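Local coordinates for protein beta-gamma-crystallin (PDB 4IAU) that is of unknown function but belongs to the beta/gamma-crystallins, folds into Greek key motifs and binds calcium, at residues S2-Q16 with T27-F41. Residues are numbered along the deposited sequence; the frame is centred on the assembly and turned at random. Where two conformers were deposited one is given.
Sequences STAKVTLVTSGGSSQ and TDFARVRVTKGMWIF. With GOL (glycerol), chain F.
V6 and W39 meet across the first Greek key motif of this beta/gamma-crystallin, where antiparallel strands 5-9 and 31-36 pair in one sheet and the chain then passes through G37 into strand 38-41 of another. CG1 of V6, placed between the backbone N and the carbonyl carbon (chi1 61°), stands over the centre of the W39 six-membered ring, 3.5 Å from its centroid, a CH-pi contact almost on the ring normal. The indole is pinned in its own plane as well: NE1 donates to K36 O at 3.3 Å, nearly along the C=O axis, and the same oxygen takes the straighter bond from K5 N (2.8 Å, 167°). An alanine in place of W39 would probably open a gap beneath V6 CG1 and leave K36 O with K5 N alone of these two donors. The other branch of V6, CG2, rests on V32 CG2 and V34 CG2 and reaches the edge of the F41 ring, while CD2 of L8 lies 3.6 Å from V32 CG2; F18 of the neighbouring strand adds to this apolar face, and F76 of the opposing sheet packs on L8 and W39. At the far end F29 is sandwiched: CB of L8 sits over one face, 3.6 Å from the ring centroid, T27 CG2 over the opposite face towards the rim, and Q16 OE1 lies at the edge. T27 CG2 also presses tightly on CG2 of T10. The reverse face, with K5, T7, R31 and R33, is more polar, and a water joins T7 OG1, also bonded to D17, to T35 OG1. Classic beta bulges mark both ends of the pairing, A30 and R31 facing V9, T35 and K36 facing K5. In the second, K5 O accepts from T35 N at 3.0 Å and from K36 N at 3.1 Å.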
loop_
_atom_site.group_PDB
_atom_site.type_symbol
_atom_site.label_atom_id
_atom_site.label_comp_id
_atom_site.label_asym_id
_atom_site.label_seq_id
_atom_site.Cartn_x
_atom_site.Cartn_y
_atom_site.Cartn_z
ATOM N N SER A 2 6.088 18.658 -1.648
ATOM C CA SER A 2 5.582 17.373 -1.238
ATOM C C SER A 2 5.292 16.541 -2.463
ATOM O O SER A 2 4.762 17.075 -3.438
ATOM C CB SER A 2 4.264 17.486 -0.450
ATOM O OG SER A 2 3.326 18.186 -1.265
ATOM N N THR A 3 5.587 15.268 -2.372
ATOM C CA THR A 3 5.342 14.319 -3.429
ATOM C C THR A 3 3.990 13.592 -3.324
ATOM O O THR A 3 3.423 13.142 -4.359
ATOM C CB THR A 3 6.496 13.290 -3.468
ATOM O OG1 THR A 3 7.706 14.060 -3.553
ATOM C CG2 THR A 3 6.370 12.621 -4.787
ATOM N N ALA A 4 3.448 13.449 -2.159
ATOM C CA ALA A 4 2.086 12.924 -1.939
ATOM C C ALA A 4 1.385 13.866 -0.978
ATOM O O ALA A 4 2.006 14.388 -0.050
ATOM C CB ALA A 4 2.149 11.517 -1.387
ATOM N N LYS A 5 0.073 14.059 -1.189
ATOM C CA LYS A 5 -0.666 15.002 -0.364
ATOM C C LYS A 5 -2.132 14.615 -0.343
ATOM O O LYS A 5 -2.704 14.278 -1.393
ATOM C CB LYS A 5 -0.445 16.426 -0.856
ATOM C CG LYS A 5 -0.825 17.494 0.129
ATOM C CD LYS A 5 -0.463 18.893 -0.413
ATOM C CE LYS A 5 -0.795 19.942 0.629
ATOM N NZ LYS A 5 -0.446 21.292 0.036
ATOM N N VAL A 6 -2.743 14.693 0.818
ATOM C CA VAL A 6 -4.160 14.433 0.987
ATOM C C VAL A 6 -4.742 15.454 1.966
ATOM O O VAL A 6 -4.129 15.784 2.957
ATOM C CB VAL A 6 -4.429 12.972 1.418
ATOM C CG1 VAL A 6 -3.775 12.654 2.768
ATOM C CG2 VAL A 6 -5.915 12.672 1.452
ATOM N N THR A 7 -5.955 15.893 1.659
ATOM C CA THR A 7 -6.736 16.710 2.546
ATOM C C THR A 7 -7.819 15.839 3.192
ATOM O O THR A 7 -8.512 15.086 2.507
ATOM C CB THR A 7 -7.448 17.838 1.780
ATOM O OG1 THR A 7 -6.471 18.702 1.204
ATOM C CG2 THR A 7 -8.394 18.653 2.691
ATOM N N LEU A 8 -7.945 15.951 4.512
ATOM C CA LEU A 8 -8.950 15.254 5.279
ATOM C C LEU A 8 -9.753 16.271 6.061
ATOM O O LEU A 8 -9.238 17.270 6.544
ATOM C CB LEU A 8 -8.340 14.227 6.251
ATOM C CG LEU A 8 -7.625 13.046 5.568
ATOM C CD1 LEU A 8 -6.850 12.247 6.569
ATOM C CD2 LEU A 8 -8.617 12.209 4.848
ATOM N N VAL A 9 -11.072 16.034 6.140
ATOM C CA VAL A 9 -12.004 16.965 6.769
ATOM C C VAL A 9 -12.864 16.208 7.775
ATOM O O VAL A 9 -13.361 15.112 7.512
ATOM C CB VAL A 9 -12.884 17.657 5.710
ATOM C CG1 VAL A 9 -13.716 18.756 6.360
ATOM C CG2 VAL A 9 -12.074 18.216 4.571
ATOM N N THR A 10 -13.025 16.794 8.971
ATOM C CA THR A 10 -13.865 16.243 10.012
ATOM C C THR A 10 -15.324 16.480 9.700
ATOM O O THR A 10 -15.682 17.350 8.924
ATOM C CB THR A 10 -13.521 16.824 11.391
ATOM O OG1 THR A 10 -13.962 18.163 11.375
ATOM C CG2 THR A 10 -12.070 16.714 11.718
ATOM N N SER A 11 -16.198 15.768 10.421
ATOM C CA SER A 11 -17.631 15.993 10.258
ATOM C C SER A 11 -17.987 17.422 10.646
ATOM O O SER A 11 -18.971 17.958 10.163
ATOM C CB SER A 11 -18.425 15.011 11.124
ATOM O OG SER A 11 -18.156 15.186 12.483
ATOM N N GLY A 12 -17.234 18.035 11.559
ATOM C CA GLY A 12 -17.484 19.400 11.983
ATOM C C GLY A 12 -17.019 20.455 11.055
ATOM O O GLY A 12 -17.313 21.619 11.273
ATOM N N GLY A 13 -16.267 20.083 10.004
ATOM C CA GLY A 13 -15.770 21.001 9.019
ATOM C C GLY A 13 -14.352 21.435 9.110
ATOM O O GLY A 13 -13.978 22.357 8.414
ATOM N N SER A 14 -13.545 20.868 9.957
ATOM C CA SER A 14 -12.144 21.231 10.128
ATOM C C SER A 14 -11.283 20.386 9.207
ATOM O O SER A 14 -11.495 19.177 9.097
ATOM C CB SER A 14 -11.653 21.112 11.566
ATOM O OG SER A 14 -11.705 19.755 11.962
ATOM N N SER A 15 -10.283 20.953 8.626
ATOM C CA SER A 15 -9.478 20.297 7.592
ATOM C C SER A 15 -8.017 20.299 7.965
ATOM O O SER A 15 -7.508 21.216 8.609
ATOM C CB SER A 15 -9.702 20.932 6.247
ATOM O OG SER A 15 -9.476 22.312 6.264
ATOM N N GLN A 16 -7.324 19.253 7.488
ATOM C CA GLN A 16 -5.876 19.183 7.625
ATOM C C GLN A 16 -5.322 18.477 6.412
ATOM O O GLN A 16 -5.924 17.535 5.889
ATOM C CB GLN A 16 -5.501 18.410 8.898
ATOM C CG GLN A 16 -4.023 18.512 9.240
ATOM C CD GLN A 16 -3.660 17.932 10.564
ATOM O OE1 GLN A 16 -4.490 17.363 11.268
ATOM N NE2 GLN A 16 -2.387 18.062 10.938
ATOM N N THR A 27 -7.580 12.709 15.539
ATOM C CA THR A 27 -8.750 13.304 14.971
ATOM C C THR A 27 -9.535 12.281 14.166
ATOM O O THR A 27 -8.946 11.471 13.467
ATOM C CB THR A 27 -8.356 14.465 14.041
ATOM O OG1 THR A 27 -7.776 15.519 14.823
ATOM C CG2 THR A 27 -9.568 15.102 13.360
ATOM N N ASP A 28 -10.856 12.327 14.260
ATOM C CA ASP A 28 -11.759 11.527 13.441
ATOM C C ASP A 28 -12.090 12.304 12.177
ATOM O O ASP A 28 -12.726 13.373 12.233
ATOM C CB ASP A 28 -13.032 11.194 14.172
ATOM C CG ASP A 28 -12.892 10.222 15.320
ATOM O OD1 ASP A 28 -11.861 9.587 15.465
ATOM O OD2 ASP A 28 -13.876 10.087 16.068
ATOM N N PHE A 29 -11.676 11.795 11.018
ATOM C CA PHE A 29 -11.966 12.404 9.741
ATOM C C PHE A 29 -13.102 11.698 9.031
ATOM O O PHE A 29 -13.245 10.459 9.153
ATOM C CB PHE A 29 -10.707 12.446 8.891
ATOM C CG PHE A 29 -9.613 13.379 9.402
ATOM C CD1 PHE A 29 -9.790 14.758 9.332
ATOM C CD2 PHE A 29 -8.422 12.911 9.922
ATOM C CE1 PHE A 29 -8.818 15.624 9.766
ATOM C CE2 PHE A 29 -7.453 13.773 10.306
ATOM C CZ PHE A 29 -7.623 15.136 10.246
ATOM N N ALA A 30 -13.864 12.455 8.274
ATOM C CA ALA A 30 -15.057 11.957 7.582
ATOM C C ALA A 30 -14.974 12.095 6.053
ATOM O O ALA A 30 -15.668 11.329 5.375
ATOM C CB ALA A 30 -16.280 12.678 8.095
ATOM N N ARG A 31 -14.249 13.056 5.524
ATOM C CA ARG A 31 -14.191 13.311 4.078
ATOM C C ARG A 31 -12.739 13.460 3.667
ATOM O O ARG A 31 -11.866 13.789 4.473
ATOM C CB ARG A 31 -15.016 14.544 3.685
ATOM C CG ARG A 31 -16.491 14.354 3.949
ATOM C CD ARG A 31 -17.385 15.426 3.274
ATOM N NE ARG A 31 -17.163 16.675 3.819
ATOM C CZ ARG A 31 -17.383 17.844 3.244
ATOM N NH1 ARG A 31 -17.764 17.982 1.982
ATOM N NH2 ARG A 31 -17.098 18.886 3.984
ATOM N N VAL A 32 -12.512 13.215 2.377
ATOM C CA VAL A 32 -11.148 13.096 1.849
ATOM C C VAL A 32 -11.066 13.667 0.448
ATOM O O VAL A 32 -11.998 13.524 -0.361
ATOM C CB VAL A 32 -10.749 11.604 1.842
ATOM C CG1 VAL A 32 -11.684 10.744 0.993
ATOM C CG2 VAL A 32 -9.278 11.413 1.408
ATOM N N ARG A 33 -9.904 14.221 0.122
ATOM C CA ARG A 33 -9.506 14.537 -1.238
ATOM C C ARG A 33 -7.994 14.316 -1.365
ATOM O O ARG A 33 -7.219 15.080 -0.811
ATOM C CB ARG A 33 -9.842 15.954 -1.646
ATOM C CG ARG A 33 -9.468 16.287 -3.072
ATOM C CD ARG A 33 -9.789 17.699 -3.418
ATOM N NE ARG A 33 -9.182 18.099 -4.673
ATOM C CZ ARG A 33 -9.247 19.323 -5.171
ATOM N NH1 ARG A 33 -9.948 20.250 -4.525
ATOM N NH2 ARG A 33 -8.573 19.552 -6.296
ATOM N N VAL A 34 -7.603 13.258 -2.098
ATOM C CA VAL A 34 -6.203 13.081 -2.449
ATOM C C VAL A 34 -5.850 14.089 -3.538
ATOM O O VAL A 34 -6.474 14.085 -4.607
ATOM C CB VAL A 34 -5.921 11.660 -2.951
ATOM C CG1 VAL A 34 -4.508 11.575 -3.478
ATOM C CG2 VAL A 34 -6.142 10.647 -1.847
ATOM N N THR A 35 -4.893 14.965 -3.266
ATOM C CA THR A 35 -4.493 15.981 -4.248
ATOM C C THR A 35 -3.208 15.593 -4.979
ATOM O O THR A 35 -3.042 16.050 -6.119
ATOM C CB THR A 35 -4.384 17.337 -3.580
ATOM O OG1 THR A 35 -3.418 17.277 -2.554
ATOM C CG2 THR A 35 -5.751 17.765 -3.045
ATOM N N LYS A 36 -2.360 14.766 -4.395
ATOM C CA LYS A 36 -1.157 14.280 -5.057
ATOM C C LYS A 36 -0.890 12.855 -4.594
ATOM O O LYS A 36 -0.873 12.556 -3.412
ATOM C CB LYS A 36 0.095 15.101 -4.745
ATOM C CG LYS A 36 0.024 16.570 -5.068
ATOM C CD LYS A 36 1.357 17.256 -4.608
ATOM C CE LYS A 36 1.289 18.703 -4.823
ATOM N NZ LYS A 36 2.574 19.217 -4.212
ATOM N N GLY A 37 -0.625 11.982 -5.556
ATOM C CA GLY A 37 -0.171 10.634 -5.263
ATOM C C GLY A 37 -1.330 9.662 -5.106
ATOM O O GLY A 37 -2.396 9.801 -5.703
HETATM N N MSE A 38 -1.084 8.609 -4.322
HETATM C CA MSE A 38 -2.040 7.552 -4.056
HETATM C C MSE A 38 -1.937 7.215 -2.567
HETATM O O MSE A 38 -0.822 7.105 -2.055
HETATM C CB MSE A 38 -1.734 6.307 -4.875
HETATM C CG MSE A 38 -1.931 6.498 -6.346
HETATM SE SE MSE A 38 -1.676 4.797 -7.291
HETATM C CE MSE A 38 -1.731 3.656 -5.748
ATOM N N TRP A 39 -3.067 7.067 -1.901
ATOM C CA TRP A 39 -3.081 6.849 -0.489
ATOM C C TRP A 39 -3.953 5.648 -0.121
ATOM O O TRP A 39 -4.939 5.372 -0.781
ATOM C CB TRP A 39 -3.616 8.088 0.258
ATOM C CG TRP A 39 -2.704 9.270 0.186
ATOM C CD1 TRP A 39 -2.451 10.052 -0.906
ATOM C CD2 TRP A 39 -1.902 9.788 1.240
ATOM N NE1 TRP A 39 -1.546 11.045 -0.583
ATOM C CE2 TRP A 39 -1.202 10.908 0.731
ATOM C CE3 TRP A 39 -1.736 9.451 2.607
ATOM C CZ2 TRP A 39 -0.325 11.668 1.533
ATOM C CZ3 TRP A 39 -0.867 10.194 3.401
ATOM C CH2 TRP A 39 -0.172 11.293 2.842
ATOM N N ILE A 40 -3.619 5.005 0.987
ATOM C CA ILE A 40 -4.416 3.913 1.517
ATOM C C ILE A 40 -4.804 4.295 2.930
ATOM O O ILE A 40 -3.983 4.782 3.722
ATOM C CB ILE A 40 -3.681 2.547 1.511
ATOM C CG1 ILE A 40 -2.948 2.327 0.206
ATOM C CG2 ILE A 40 -4.685 1.430 1.786
ATOM C CD1 ILE A 40 -2.074 1.133 0.122
ATOM N N PHE A 41 -6.077 4.078 3.245
ATOM C CA PHE A 41 -6.708 4.375 4.521
ATOM C C PHE A 41 -7.146 3.081 5.170
ATOM O O PHE A 41 -7.628 2.176 4.474
ATOM C CB PHE A 41 -7.892 5.332 4.362
ATOM C CG PHE A 41 -7.483 6.614 3.637
ATOM C CD1 PHE A 41 -7.423 6.597 2.238
ATOM C CD2 PHE A 41 -7.141 7.759 4.353
ATOM C CE1 PHE A 41 -6.944 7.743 1.616
ATOM C CE2 PHE A 41 -6.641 8.867 3.705
ATOM C CZ PHE A 41 -6.535 8.825 2.338
HETATM C C1 GOL F . 2.347 21.965 -0.744
HETATM O O1 GOL F . 2.771 20.728 -0.065
HETATM C C2 GOL F . 2.749 21.692 -2.156
HETATM O O2 GOL F . 3.099 20.310 -2.040
HETATM C C3 GOL F . 1.787 21.961 -3.276
HETATM O O3 GOL F . 0.468 21.281 -3.201
HETATM O O HOH W 1 -4.045 18.481 -0.221
HETATM O O HOH W 2 -17.189 17.854 6.635
HETATM O O HOH W 3 -15.394 13.553 11.931
#